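Local coordinates for protein alcohol oxidase (Myceliophthora thermophila, PDB 6F74) that binds FAD as a VAO-type flavoprotein and probably uses it, with molecular oxygen, to oxidise alcohol groups, at residues G379-E384 against F409-D414; N223-G228 against P306-V311; S502-P507 against Q519-H524; G353-S358 against E456-K461; T189-C194 against V260-I265. All coordinates share one frame; numbering follows the deposited sequence.

Contact 1: residues G379-E384 against F409-D414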
# COMPACT_ATOMS: atom_id res chain seq x y z
N GLY A 379 7.30 21.41 11.16
CA GLY A 379 7.46 22.86 11.09
C GLY A 379 7.22 23.62 12.39
O GLY A 379 7.32 24.83 12.39
N LYS A 380 6.93 22.91 13.49
CA LYS A 380 6.59 23.55 14.77
C LYS A 380 7.45 23.02 15.91
O LYS A 380 7.70 21.82 16.00
CB LYS A 380 5.13 23.31 15.10
CG LYS A 380 4.14 23.97 14.13
CD LYS A 380 2.70 23.64 14.55
CE LYS A 380 1.66 24.65 14.12
NZ LYS A 380 1.34 24.58 12.68
N ARG A 381 7.90 23.93 16.77
CA ARG A 381 8.70 23.57 17.96
C ARG A 381 7.72 23.06 19.03
O ARG A 381 6.52 23.12 18.83
CB ARG A 381 9.51 24.78 18.45
CG ARG A 381 10.56 25.22 17.44
CD ARG A 381 11.57 26.23 17.96
NE ARG A 381 12.94 25.92 17.52
CZ ARG A 381 13.40 26.06 16.26
NH1 ARG A 381 12.64 26.55 15.27
NH2 ARG A 381 14.66 25.70 15.98
N GLN A 382 8.25 22.58 20.14
CA GLN A 382 7.44 21.85 21.12
C GLN A 382 6.27 22.65 21.69
O GLN A 382 5.18 22.10 21.85
CB GLN A 382 8.31 21.31 22.25
CG GLN A 382 7.54 20.54 23.32
CD GLN A 382 8.43 19.81 24.30
OE1 GLN A 382 9.62 19.62 24.07
NE2 GLN A 382 7.83 19.34 25.39
N ALA A 383 6.50 23.92 21.99
CA ALA A 383 5.44 24.76 22.59
C ALA A 383 4.22 24.82 21.68
O ALA A 383 3.09 24.70 22.15
CB ALA A 383 5.96 26.17 22.87
N GLU A 384 4.47 24.96 20.37
CA GLU A 384 3.39 25.00 19.40
C GLU A 384 2.81 23.62 19.17
O GLU A 384 1.64 23.51 18.85
CB GLU A 384 3.83 25.59 18.06
CG GLU A 384 4.20 27.06 18.09
CD GLU A 384 3.00 27.97 17.80
OE1 GLU A 384 1.86 27.72 18.29
OE2 GLU A 384 3.21 28.99 17.08
N PHE A 409 6.94 14.50 24.31
CA PHE A 409 7.28 15.21 23.09
C PHE A 409 8.77 15.08 22.84
O PHE A 409 9.55 15.08 23.77
CB PHE A 409 6.92 16.67 23.19
CG PHE A 409 5.45 16.91 23.39
CD1 PHE A 409 4.89 16.88 24.66
CD2 PHE A 409 4.62 17.16 22.31
CE1 PHE A 409 3.54 17.09 24.85
CE2 PHE A 409 3.27 17.38 22.49
CZ PHE A 409 2.72 17.34 23.76
N ALA A 410 9.13 14.95 21.57
CA ALA A 410 10.52 14.94 21.14
C ALA A 410 10.68 15.93 20.00
O ALA A 410 9.92 15.88 19.03
CB ALA A 410 10.93 13.56 20.69
N GLU A 411 11.66 16.84 20.12
CA GLU A 411 11.91 17.88 19.09
C GLU A 411 13.07 17.45 18.22
O GLU A 411 14.04 16.88 18.72
CB GLU A 411 12.18 19.24 19.72
CG GLU A 411 11.98 20.40 18.74
CD GLU A 411 11.94 21.76 19.40
OE1 GLU A 411 11.09 21.94 20.30
OE2 GLU A 411 12.73 22.69 19.02
N TYR A 412 12.95 17.66 16.90
CA TYR A 412 14.04 17.42 15.94
C TYR A 412 14.32 18.71 15.19
O TYR A 412 13.41 19.55 15.08
CB TYR A 412 13.67 16.31 14.95
CG TYR A 412 13.37 15.01 15.65
CD1 TYR A 412 14.38 14.11 15.99
CD2 TYR A 412 12.07 14.69 16.02
CE1 TYR A 412 14.10 12.94 16.66
CE2 TYR A 412 11.78 13.52 16.68
CZ TYR A 412 12.80 12.65 17.00
OH TYR A 412 12.54 11.48 17.68
N GLN A 413 15.54 18.85 14.67
CA GLN A 413 15.96 20.10 13.96
C GLN A 413 15.87 20.04 12.41
O GLN A 413 16.26 21.00 11.74
CB GLN A 413 17.36 20.53 14.40
CG GLN A 413 17.53 20.63 15.91
CD GLN A 413 16.51 21.57 16.58
OE1 GLN A 413 16.54 22.76 16.35
NE2 GLN A 413 15.60 21.03 17.42
N ASP A 414 15.35 18.95 11.86
CA ASP A 414 14.98 18.87 10.43
C ASP A 414 14.07 17.70 10.17
O ASP A 414 13.78 16.91 11.08
CB ASP A 414 16.23 18.83 9.48
CG ASP A 414 16.72 17.41 9.19
OD1 ASP A 414 17.12 16.72 10.13
OD2 ASP A 414 16.69 16.99 8.01
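E411 reaches from the edge strand 403-412 to the first turn of helix 382-396 and takes the backbone N of Q382 on OE1 at 2.9 Å. The amide comes from above the carboxylate plane, 49° out of it. R381 holds the N-cap position, and its side chain runs over the other oxygen of E411. Its CB lies against both carboxylate oxygens, CG and CD pass OE2, and NE stands 3.6 Å from E411 OE2 in a salt bridge of charges alone, since the oxygen lies well out of the guanidinium plane and no N-H points at it. At the tip, R381 NH2 comes within 3.5 Å of Q413 OE1. Q382, with CG anti to the backbone N (chi1 180°), reaches away from R381 toward F409, NE2 to F409 CB at 3.6 Å, the amide 23° from the ring plane. F409 itself stacks on H314 of the neighbouring strand 311-320. This surface contact ties a helix start to one of the outermost strands of the seven-stranded antiparallel sheet. A carboxylate that accepts an N-H from the first turn of a helix would be favoured by the helix dipole, and the nearby arginine probably adds to that stabilisation.

Contact 2: residues N223-G228 against P306-V311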
# COMPACT_ATOMS: atom_id res chain seq x y z
N ASN A 223 18.97 18.29 0.93
CA ASN A 223 18.24 19.05 1.93
C ASN A 223 16.78 19.34 1.53
O ASN A 223 16.29 20.46 1.70
CB ASN A 223 19.00 20.35 2.25
CG ASN A 223 18.56 21.00 3.57
OD1 ASN A 223 18.11 20.33 4.50
ND2 ASN A 223 18.71 22.33 3.65
N VAL A 224 16.09 18.36 0.95
CA VAL A 224 14.67 18.54 0.63
C VAL A 224 13.86 17.39 1.19
O VAL A 224 14.39 16.36 1.63
CB VAL A 224 14.41 18.72 -0.88
CG1 VAL A 224 15.13 19.97 -1.40
CG2 VAL A 224 14.84 17.47 -1.65
N ILE A 225 12.55 17.57 1.17
CA ILE A 225 11.59 16.59 1.67
C ILE A 225 10.92 15.90 0.50
O ILE A 225 10.24 16.54 -0.29
CB ILE A 225 10.54 17.25 2.58
CG1 ILE A 225 11.22 17.89 3.79
CG2 ILE A 225 9.50 16.22 3.05
CD1 ILE A 225 10.29 18.66 4.70
N ALA A 226 11.14 14.60 0.41
CA ALA A 226 10.45 13.74 -0.52
C ALA A 226 9.33 13.10 0.29
O ALA A 226 9.56 12.54 1.36
CB ALA A 226 11.39 12.66 -1.05
N VAL A 227 8.12 13.20 -0.25
CA VAL A 227 6.91 12.74 0.41
C VAL A 227 6.66 11.28 -0.02
O VAL A 227 5.97 11.03 -1.00
CB VAL A 227 5.71 13.66 0.09
CG1 VAL A 227 4.50 13.26 0.93
CG2 VAL A 227 6.03 15.10 0.39
N GLY A 228 7.26 10.36 0.74
CA GLY A 228 7.18 8.93 0.51
C GLY A 228 6.40 8.28 1.63
O GLY A 228 5.80 8.95 2.45
N PRO A 306 11.03 22.26 0.41
CA PRO A 306 12.07 22.77 1.32
C PRO A 306 12.08 22.04 2.66
O PRO A 306 11.01 21.71 3.19
CB PRO A 306 11.65 24.25 1.54
CG PRO A 306 10.79 24.59 0.36
CD PRO A 306 10.07 23.31 0.02
N ASN A 307 13.27 21.77 3.19
CA ASN A 307 13.40 21.21 4.54
C ASN A 307 12.82 22.20 5.55
O ASN A 307 12.68 23.38 5.27
CB ASN A 307 14.87 20.87 4.90
CG ASN A 307 15.01 19.67 5.84
OD1 ASN A 307 14.07 19.31 6.57
ND2 ASN A 307 16.21 19.06 5.84
N VAL A 308 12.43 21.68 6.72
CA VAL A 308 11.90 22.51 7.81
C VAL A 308 12.98 22.69 8.86
O VAL A 308 13.95 21.92 8.89
CB VAL A 308 10.62 21.93 8.44
CG1 VAL A 308 9.48 21.98 7.43
CG2 VAL A 308 10.83 20.52 8.98
N LYS A 309 12.80 23.69 9.72
CA LYS A 309 13.73 23.90 10.83
C LYS A 309 13.36 23.15 12.10
O LYS A 309 14.19 22.97 12.99
CB LYS A 309 13.98 25.38 11.09
CG LYS A 309 15.23 25.86 10.34
CD LYS A 309 15.38 27.37 10.34
CE LYS A 309 14.48 27.95 9.25
NZ LYS A 309 14.62 29.45 9.08
N ALA A 310 12.13 22.67 12.17
CA ALA A 310 11.72 21.92 13.36
C ALA A 310 10.63 20.97 13.02
O ALA A 310 9.88 21.19 12.08
CB ALA A 310 11.28 22.89 14.46
N VAL A 311 10.63 19.84 13.72
CA VAL A 311 9.50 18.91 13.78
C VAL A 311 9.44 18.46 15.21
O VAL A 311 10.48 18.16 15.83
CB VAL A 311 9.69 17.66 12.91
CG1 VAL A 311 8.46 16.74 12.99
CG2 VAL A 311 9.93 18.03 11.45
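N223 has CG anti to its backbone N (chi1 -162°) and N307 has its first torsion off the usual staggered positions, which puts each CG facing the other residue; the side chains cross at about a right angle, the amide planes 61° apart. N307 ND2 donates to N223 OD1 at 2.6 Å, a short and fairly straight bond with an N-H...O angle of 163°. The acceptor lies in the amide plane of N307, whereas the donor is tilted from the carbonyl plane of N223. N307 CB follows behind, 3.3 Å from the same N223 OD1. The other end of the N307 amide turns back on its own chain: OD1 accepts from V308 N at 2.9 Å, and it also takes the backbone N of Y415, while ND2 has a second partner in D414 OD2. Both polar atoms of this side chain are therefore gripped twice, which fixes the rotation of its amide. N223, with positive phi, is the C-prime residue of the Schellman motif that ends helix 212-221; the chain then enters the short strand 224-225, where V224 and P306 form an antiparallel non-hydrogen-bonded pair whose side chains diverge. This strand borders 296-306 in the antiparallel sheet of the FAD-binding domain. Beyond the pair, I225 supplies the apolar part. Its CD1 meets P306 O at 3.5 Å, passes N307 CA and ends 4.4 Å from V308 CG1, a loose approach. F253 and Y415 pack on the same isoleucine, and W416 NE1 bonds to V224 O, bringing helix 415-422 against the junction.

Contact 3: residues S502-P507 against Q519-H524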
# COMPACT_ATOMS: atom_id res chain seq x y z
N SER A 502 -9.16 -1.41 9.88
CA SER A 502 -9.45 -2.48 10.84
C SER A 502 -9.25 -3.81 10.13
O SER A 502 -9.65 -3.96 9.00
CB SER A 502 -10.87 -2.36 11.38
OG SER A 502 -11.14 -3.31 12.40
N GLY A 503 -8.62 -4.77 10.79
CA GLY A 503 -8.32 -6.06 10.11
C GLY A 503 -8.14 -7.21 11.09
O GLY A 503 -8.10 -6.99 12.30
N GLN A 504 -8.04 -8.42 10.55
CA GLN A 504 -7.70 -9.62 11.32
C GLN A 504 -6.81 -10.51 10.49
O GLN A 504 -6.83 -10.45 9.27
CB GLN A 504 -8.95 -10.46 11.66
CG GLN A 504 -10.14 -9.65 12.08
CD GLN A 504 -11.34 -10.50 12.50
OE1 GLN A 504 -12.45 -9.99 12.59
NE2 GLN A 504 -11.13 -11.80 12.73
N GLY A 505 -6.06 -11.37 11.16
CA GLY A 505 -5.21 -12.38 10.53
C GLY A 505 -5.89 -13.73 10.39
O GLY A 505 -6.93 -13.99 11.01
N ILE A 506 -5.27 -14.59 9.58
CA ILE A 506 -5.63 -15.98 9.44
C ILE A 506 -4.37 -16.79 9.72
O ILE A 506 -3.25 -16.29 9.51
CB ILE A 506 -6.16 -16.36 8.03
CG1 ILE A 506 -5.28 -15.77 6.90
CG2 ILE A 506 -7.58 -15.87 7.87
CD1 ILE A 506 -5.67 -16.14 5.48
N PRO A 507 -4.54 -18.04 10.18
CA PRO A 507 -3.38 -18.93 10.31
C PRO A 507 -2.56 -18.99 9.03
O PRO A 507 -3.08 -18.78 7.93
CB PRO A 507 -4.02 -20.32 10.61
CG PRO A 507 -5.38 -20.02 11.16
CD PRO A 507 -5.81 -18.76 10.44
N GLN A 519 -12.74 -13.22 6.35
CA GLN A 519 -13.05 -12.22 5.32
C GLN A 519 -14.43 -11.60 5.53
O GLN A 519 -14.60 -10.38 5.35
CB GLN A 519 -12.98 -12.82 3.90
CG GLN A 519 -13.13 -11.79 2.79
CD GLN A 519 -12.00 -10.77 2.84
OE1 GLN A 519 -10.87 -11.10 2.50
NE2 GLN A 519 -12.29 -9.55 3.30
N HIS A 520 -15.40 -12.43 5.91
CA HIS A 520 -16.74 -11.97 6.26
C HIS A 520 -16.78 -11.04 7.46
O HIS A 520 -17.53 -10.07 7.44
CB HIS A 520 -17.65 -13.16 6.55
CG HIS A 520 -19.07 -12.77 6.88
ND1 HIS A 520 -20.02 -12.56 5.92
CD2 HIS A 520 -19.65 -12.48 8.07
CE1 HIS A 520 -21.15 -12.20 6.49
NE2 HIS A 520 -20.95 -12.13 7.80
N GLN A 521 -16.02 -11.34 8.51
CA GLN A 521 -15.92 -10.42 9.63
C GLN A 521 -15.34 -9.07 9.19
O GLN A 521 -15.87 -8.04 9.54
CB GLN A 521 -15.07 -11.00 10.76
CG GLN A 521 -15.69 -12.22 11.48
CD GLN A 521 -17.04 -11.96 12.08
OE1 GLN A 521 -17.19 -11.09 12.92
NE2 GLN A 521 -18.05 -12.70 11.63
N VAL A 522 -14.26 -9.09 8.40
CA VAL A 522 -13.62 -7.87 7.96
C VAL A 522 -14.52 -7.06 7.04
O VAL A 522 -14.69 -5.85 7.26
CB VAL A 522 -12.27 -8.15 7.29
CG1 VAL A 522 -11.64 -6.87 6.74
CG2 VAL A 522 -11.31 -8.75 8.33
N THR A 523 -15.11 -7.71 6.04
CA THR A 523 -15.93 -7.00 5.06
C THR A 523 -17.31 -6.59 5.60
O THR A 523 -17.69 -5.41 5.48
CB THR A 523 -16.12 -7.83 3.75
OG1 THR A 523 -14.84 -8.08 3.12
CG2 THR A 523 -17.04 -7.08 2.76
N HIS A 524 -18.04 -7.54 6.17
CA HIS A 524 -19.46 -7.35 6.50
C HIS A 524 -19.79 -7.05 7.96
O HIS A 524 -20.94 -6.73 8.23
CB HIS A 524 -20.29 -8.58 6.05
CG HIS A 524 -20.23 -8.82 4.57
ND1 HIS A 524 -20.82 -7.96 3.66
CD2 HIS A 524 -19.65 -9.79 3.85
CE1 HIS A 524 -20.62 -8.41 2.44
NE2 HIS A 524 -19.90 -9.52 2.52
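V522 sets its CG2 methyl against the backbone and side-chain base of Q504, 4.0 Å from both Q504 N and Q504 CG, and the two side chains run past one another with opposed headings. The other methyl, CG1, is anti to the backbone N of V522 (chi1 176°) and reaches S502 O at 4.2 Å. G503 lies between these two points, its CA 4.4 Å from V522 CG2; here the two backbones make their closest approach, 6.0 Å from G503 CA to V522 CA. The CB of Q504 points toward the helix, and its extended chain carries the amide to Q521, the residue before V522. There Q504 OE1 touches Q521 CB at 3.4 Å, with the two amide planes 54° apart. The meeting is one of an oxygen with a methylene; the polar partner of Q504 OE1 is K526 NZ, one turn beyond V522 on the same helix, and NE2 makes a weak bond to E464. Q521 bends at chi2, which turns CD, and its end leads away from Q504. On another side of the helix Q519 NE2 donates to T523 OG1 at 2.9 Å, and T523 OG1 in turn meets D545. The contact is buried packing of helix 512-533 on the end of strand 498-503. That strand lies between 467-472 and the outermost strand 435-440: S502 bonds to N468 through OG and to T436 through its backbone, and I434, just before strand 435-440, also packs on V522.

Contact 4: residues G353-S358 against E456-K461; sequences GFWFRS and EVVAGK
A salt bridge in a buried contact, with apolar packing beside it, joins the end of strand 349-356 to the C-terminal end of helix 448-458. R357, bent at chi2 and chi3, turns its guanidinium edge to the helix end. NH2 donates to E456 OE2 at 2.6 Å, nearly in the guanidinium plane but from above the carboxylate plane, and a weak bond from NH1 reaches the same oxygen. On the neighbouring edge NE and NH2 both grip G460 O, NE at 3.1 Å and NH2 at 3.2 Å. G460, with positive phi, is where the chain leaves the helix. A water links R357 N to A459 O. Nearby, the indole of W355 presents its rim: CZ3 meets A459 CB in the ring plane at 3.7 Å, and CZ2 meets V458 CG2 at 3.9 Å. L331 of helix 328-346 packs on W355, R357 and A459 alike. An alanine at R357 would probably leave E456 OE2 and G460 O without these donors and open a gap beside A459 CB. E456 OE1 has a second charged partner in R452, so its carboxylate is shared between two arginines and is likely to stay ionised; the charge of R357 would probably also stabilise the carbonyl of G460.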
# COMPACT_ATOMS: atom_id res chain seq x y z
N GLY A 353 -1.75 6.09 14.67
CA GLY A 353 -2.20 5.55 15.96
C GLY A 353 -2.65 4.12 15.82
O GLY A 353 -3.14 3.72 14.75
N PHE A 354 -2.47 3.36 16.90
CA PHE A 354 -2.62 1.92 16.92
C PHE A 354 -3.32 1.54 18.20
O PHE A 354 -2.97 2.05 19.24
CB PHE A 354 -1.23 1.23 16.92
CG PHE A 354 -0.40 1.53 15.71
CD1 PHE A 354 0.36 2.70 15.64
CD2 PHE A 354 -0.38 0.66 14.63
CE1 PHE A 354 1.14 2.99 14.51
CE2 PHE A 354 0.40 0.95 13.50
CZ PHE A 354 1.16 2.11 13.44
N TRP A 355 -4.27 0.61 18.14
CA TRP A 355 -4.98 0.24 19.35
C TRP A 355 -5.59 -1.15 19.27
O TRP A 355 -5.84 -1.67 18.16
CB TRP A 355 -6.03 1.29 19.73
CG TRP A 355 -7.22 1.48 18.77
CD1 TRP A 355 -7.29 2.35 17.74
CD2 TRP A 355 -8.49 0.82 18.82
NE1 TRP A 355 -8.51 2.25 17.10
CE2 TRP A 355 -9.28 1.33 17.76
CE3 TRP A 355 -9.04 -0.16 19.65
CZ2 TRP A 355 -10.57 0.87 17.50
CZ3 TRP A 355 -10.34 -0.61 19.39
CH2 TRP A 355 -11.08 -0.10 18.33
N PHE A 356 -5.84 -1.70 20.44
CA PHE A 356 -6.29 -3.07 20.61
C PHE A 356 -7.23 -3.11 21.78
O PHE A 356 -6.90 -2.61 22.87
CB PHE A 356 -5.11 -4.03 20.92
CG PHE A 356 -4.22 -4.28 19.76
CD1 PHE A 356 -4.52 -5.30 18.86
CD2 PHE A 356 -3.08 -3.49 19.55
CE1 PHE A 356 -3.71 -5.51 17.75
CE2 PHE A 356 -2.28 -3.72 18.45
CZ PHE A 356 -2.58 -4.73 17.55
N ARG A 357 -8.38 -3.71 21.57
CA ARG A 357 -9.27 -4.06 22.69
C ARG A 357 -8.68 -5.14 23.56
O ARG A 357 -8.81 -5.13 24.77
CB ARG A 357 -10.61 -4.56 22.18
CG ARG A 357 -11.64 -4.48 23.31
CD ARG A 357 -12.57 -5.67 23.45
NE ARG A 357 -13.68 -5.57 22.53
CZ ARG A 357 -14.87 -5.04 22.81
NH1 ARG A 357 -15.19 -4.56 24.00
NH2 ARG A 357 -15.76 -5.01 21.80
N SER A 358 -8.02 -6.09 22.92
CA SER A 358 -7.29 -7.15 23.63
C SER A 358 -6.13 -7.54 22.75
O SER A 358 -6.25 -7.53 21.52
CB SER A 358 -8.20 -8.36 23.83
OG SER A 358 -8.43 -8.96 22.57
N GLU A 456 -16.93 0.12 19.08
CA GLU A 456 -17.30 -1.14 19.70
C GLU A 456 -17.20 -2.30 18.72
O GLU A 456 -16.58 -3.30 19.02
CB GLU A 456 -18.73 -1.09 20.29
CG GLU A 456 -19.15 -2.30 21.12
CD GLU A 456 -18.23 -2.55 22.30
OE1 GLU A 456 -17.74 -1.58 22.96
OE2 GLU A 456 -17.93 -3.74 22.53
N VAL A 457 -17.78 -2.14 17.54
CA VAL A 457 -17.71 -3.16 16.48
C VAL A 457 -16.29 -3.43 15.93
O VAL A 457 -15.89 -4.58 15.86
CB VAL A 457 -18.66 -2.86 15.30
CG1 VAL A 457 -18.51 -3.91 14.18
CG2 VAL A 457 -20.10 -2.82 15.76
N VAL A 458 -15.56 -2.39 15.52
CA VAL A 458 -14.19 -2.60 14.98
C VAL A 458 -13.17 -3.08 16.04
O VAL A 458 -12.16 -3.70 15.68
CB VAL A 458 -13.63 -1.39 14.16
CG1 VAL A 458 -14.54 -1.05 13.02
CG2 VAL A 458 -13.36 -0.18 15.04
N ALA A 459 -13.43 -2.82 17.33
CA ALA A 459 -12.63 -3.41 18.42
C ALA A 459 -12.59 -4.94 18.36
O ALA A 459 -11.65 -5.60 18.81
CB ALA A 459 -13.17 -2.94 19.77
N GLY A 460 -13.66 -5.51 17.81
CA GLY A 460 -13.69 -6.94 17.57
C GLY A 460 -14.04 -7.70 18.82
O GLY A 460 -14.30 -7.12 19.89
N LYS A 461 -14.02 -9.01 18.66
CA LYS A 461 -14.38 -9.94 19.70
C LYS A 461 -13.15 -10.09 20.60
O LYS A 461 -12.03 -10.37 20.12
CB LYS A 461 -14.74 -11.30 19.10
CG LYS A 461 -15.64 -11.27 17.85
CD LYS A 461 -16.42 -12.59 17.67
CE LYS A 461 -17.40 -12.47 16.52
NZ LYS A 461 -17.88 -13.79 16.01
O HOH W 1 -9.31 -4.72 19.38

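Contact 5: residues T189-C194 against V260-I265; sequences TSANKC and VLEAQI
An ST turn at S190, inside a type I beta turn from S190 to K193, is held against strand 260-266 by the carboxylate of E262. The acid takes the turn with both oxygens. S190 OG donates to E262 OE1 at 2.6 Å, and A191 N donates to E262 OE2 at 2.9 Å with an angle of 164°. Each oxygen uses its syn lone pair, so the two donors sit side by side before the open end of the carboxylate. E262 starts with CG between its backbone N and carbonyl carbon, the crowded position (chi1 64°), and from there runs extended to the turn. S190 OG is anti to its own backbone N (chi1 164°); besides donating to E262 it accepts from N192 N at 3.2 Å, which defines the ST turn, and weakly from C194 N. The strand belongs to the antiparallel sheet of the FAD-binding domain, between 272-276 and 296-306, and the turn lies in the loop joining strands 179-185 and 203-208. Y188 OH and N276 ND2 also bond to E262 OE1, which thus has three polar partners. A leucine in place of E262 would probably leave S190 OG, A191 N, Y188 and N276 without the carboxylate they share and weaken the hold of the strand on the turn. A191 CB, 3.2 Å from E262 OE2, also rests 3.9 Å from Q264 NE2, whose polar partner is T274. N192 is held by N276 and E279, and C194, at the end of this segment, is tied to C278 by a disulfide.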
# COMPACT_ATOMS: atom_id res chain seq x y z
N THR A 189 12.31 20.44 -14.30
CA THR A 189 12.54 20.54 -15.74
C THR A 189 11.82 19.36 -16.39
O THR A 189 12.16 18.21 -16.17
CB THR A 189 14.04 20.49 -16.08
OG1 THR A 189 14.70 21.49 -15.32
CG2 THR A 189 14.29 20.75 -17.58
N SER A 190 10.79 19.69 -17.18
CA SER A 190 9.89 18.72 -17.76
C SER A 190 10.46 18.21 -19.09
O SER A 190 11.02 18.98 -19.87
CB SER A 190 8.51 19.34 -17.98
OG SER A 190 7.72 18.54 -18.86
N ALA A 191 10.24 16.92 -19.34
CA ALA A 191 10.58 16.28 -20.60
C ALA A 191 9.96 16.93 -21.83
O ALA A 191 10.55 16.85 -22.91
CB ALA A 191 10.22 14.80 -20.54
N ASN A 192 8.78 17.53 -21.69
CA ASN A 192 8.14 18.26 -22.82
C ASN A 192 7.96 19.74 -22.56
O ASN A 192 7.17 20.41 -23.22
CB ASN A 192 6.79 17.61 -23.20
CG ASN A 192 5.78 17.60 -22.05
OD1 ASN A 192 5.93 18.30 -21.05
ND2 ASN A 192 4.73 16.77 -22.20
N LYS A 193 8.72 20.26 -21.59
CA LYS A 193 8.70 21.69 -21.16
C LYS A 193 7.35 22.23 -20.72
O LYS A 193 7.07 23.43 -20.83
CB LYS A 193 9.35 22.58 -22.23
CG LYS A 193 10.80 22.21 -22.56
CD LYS A 193 11.72 22.30 -21.32
CE LYS A 193 13.08 21.65 -21.53
NZ LYS A 193 13.69 21.96 -22.85
N CYS A 194 6.54 21.35 -20.14
CA CYS A 194 5.22 21.73 -19.66
C CYS A 194 5.31 22.68 -18.47
O CYS A 194 6.06 22.42 -17.52
CB CYS A 194 4.43 20.48 -19.28
SG CYS A 194 2.69 20.78 -18.94
N VAL A 260 3.22 13.73 -8.11
CA VAL A 260 3.65 13.32 -9.44
C VAL A 260 3.43 14.47 -10.43
O VAL A 260 2.31 14.91 -10.65
CB VAL A 260 2.91 12.05 -9.93
CG1 VAL A 260 3.44 11.59 -11.29
CG2 VAL A 260 3.05 10.91 -8.93
N LEU A 261 4.53 14.93 -11.02
CA LEU A 261 4.51 16.03 -11.99
C LEU A 261 4.38 15.55 -13.42
O LEU A 261 3.76 16.23 -14.26
CB LEU A 261 5.80 16.82 -11.86
CG LEU A 261 5.93 17.60 -10.55
CD1 LEU A 261 7.38 17.97 -10.31
CD2 LEU A 261 4.99 18.82 -10.57
N GLU A 262 5.01 14.42 -13.71
CA GLU A 262 4.93 13.74 -14.99
C GLU A 262 5.46 12.33 -14.88
O GLU A 262 6.05 11.95 -13.85
CB GLU A 262 5.71 14.51 -16.08
CG GLU A 262 7.20 14.64 -15.91
CD GLU A 262 7.80 15.55 -16.97
OE1 GLU A 262 7.32 16.68 -17.12
OE2 GLU A 262 8.72 15.11 -17.70
N ALA A 263 5.25 11.56 -15.95
CA ALA A 263 5.74 10.19 -16.03
C ALA A 263 6.10 9.84 -17.48
O ALA A 263 5.56 10.42 -18.42
CB ALA A 263 4.68 9.22 -15.51
N GLN A 264 7.01 8.88 -17.64
CA GLN A 264 7.20 8.18 -18.89
C GLN A 264 6.55 6.83 -18.68
O GLN A 264 6.75 6.19 -17.65
CB GLN A 264 8.68 8.02 -19.20
CG GLN A 264 9.45 9.30 -19.50
CD GLN A 264 8.96 10.00 -20.73
OE1 GLN A 264 8.87 9.41 -21.79
NE2 GLN A 264 8.63 11.26 -20.60
N ILE A 265 5.74 6.43 -19.67
CA ILE A 265 4.93 5.24 -19.59
C ILE A 265 4.95 4.51 -20.92
O ILE A 265 4.73 5.15 -21.97
CB ILE A 265 3.46 5.57 -19.25
CG1 ILE A 265 3.38 6.33 -17.91
CG2 ILE A 265 2.65 4.29 -19.15
CD1 ILE A 265 1.99 6.81 -17.54

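In the fold
The contacts fall into two groups. Contacts 5 and 2 belong to the antiparallel sheet of the FAD-binding domain, centres 23 Å apart; their segments alternate along the chain, and both close before the others open. Contacts 1, 3 and 4 reach the seven-stranded antiparallel sheet: contact 1 at outermost strand 403-412, contact 4 at 349-356, contact 3, last in the chain, at 498-503 beside the other outermost strand. Contact 1 falls within the stretch that contact 4 spans. Contacts 3 and 4 touch, centres 13 Å apart. Contacts 1 and 2 also touch, through backbone pairs Y412-V311 and G379-A310, so the link from strand 296-306 to 311-320 joins the FAD-binding sheet to the seven-stranded one.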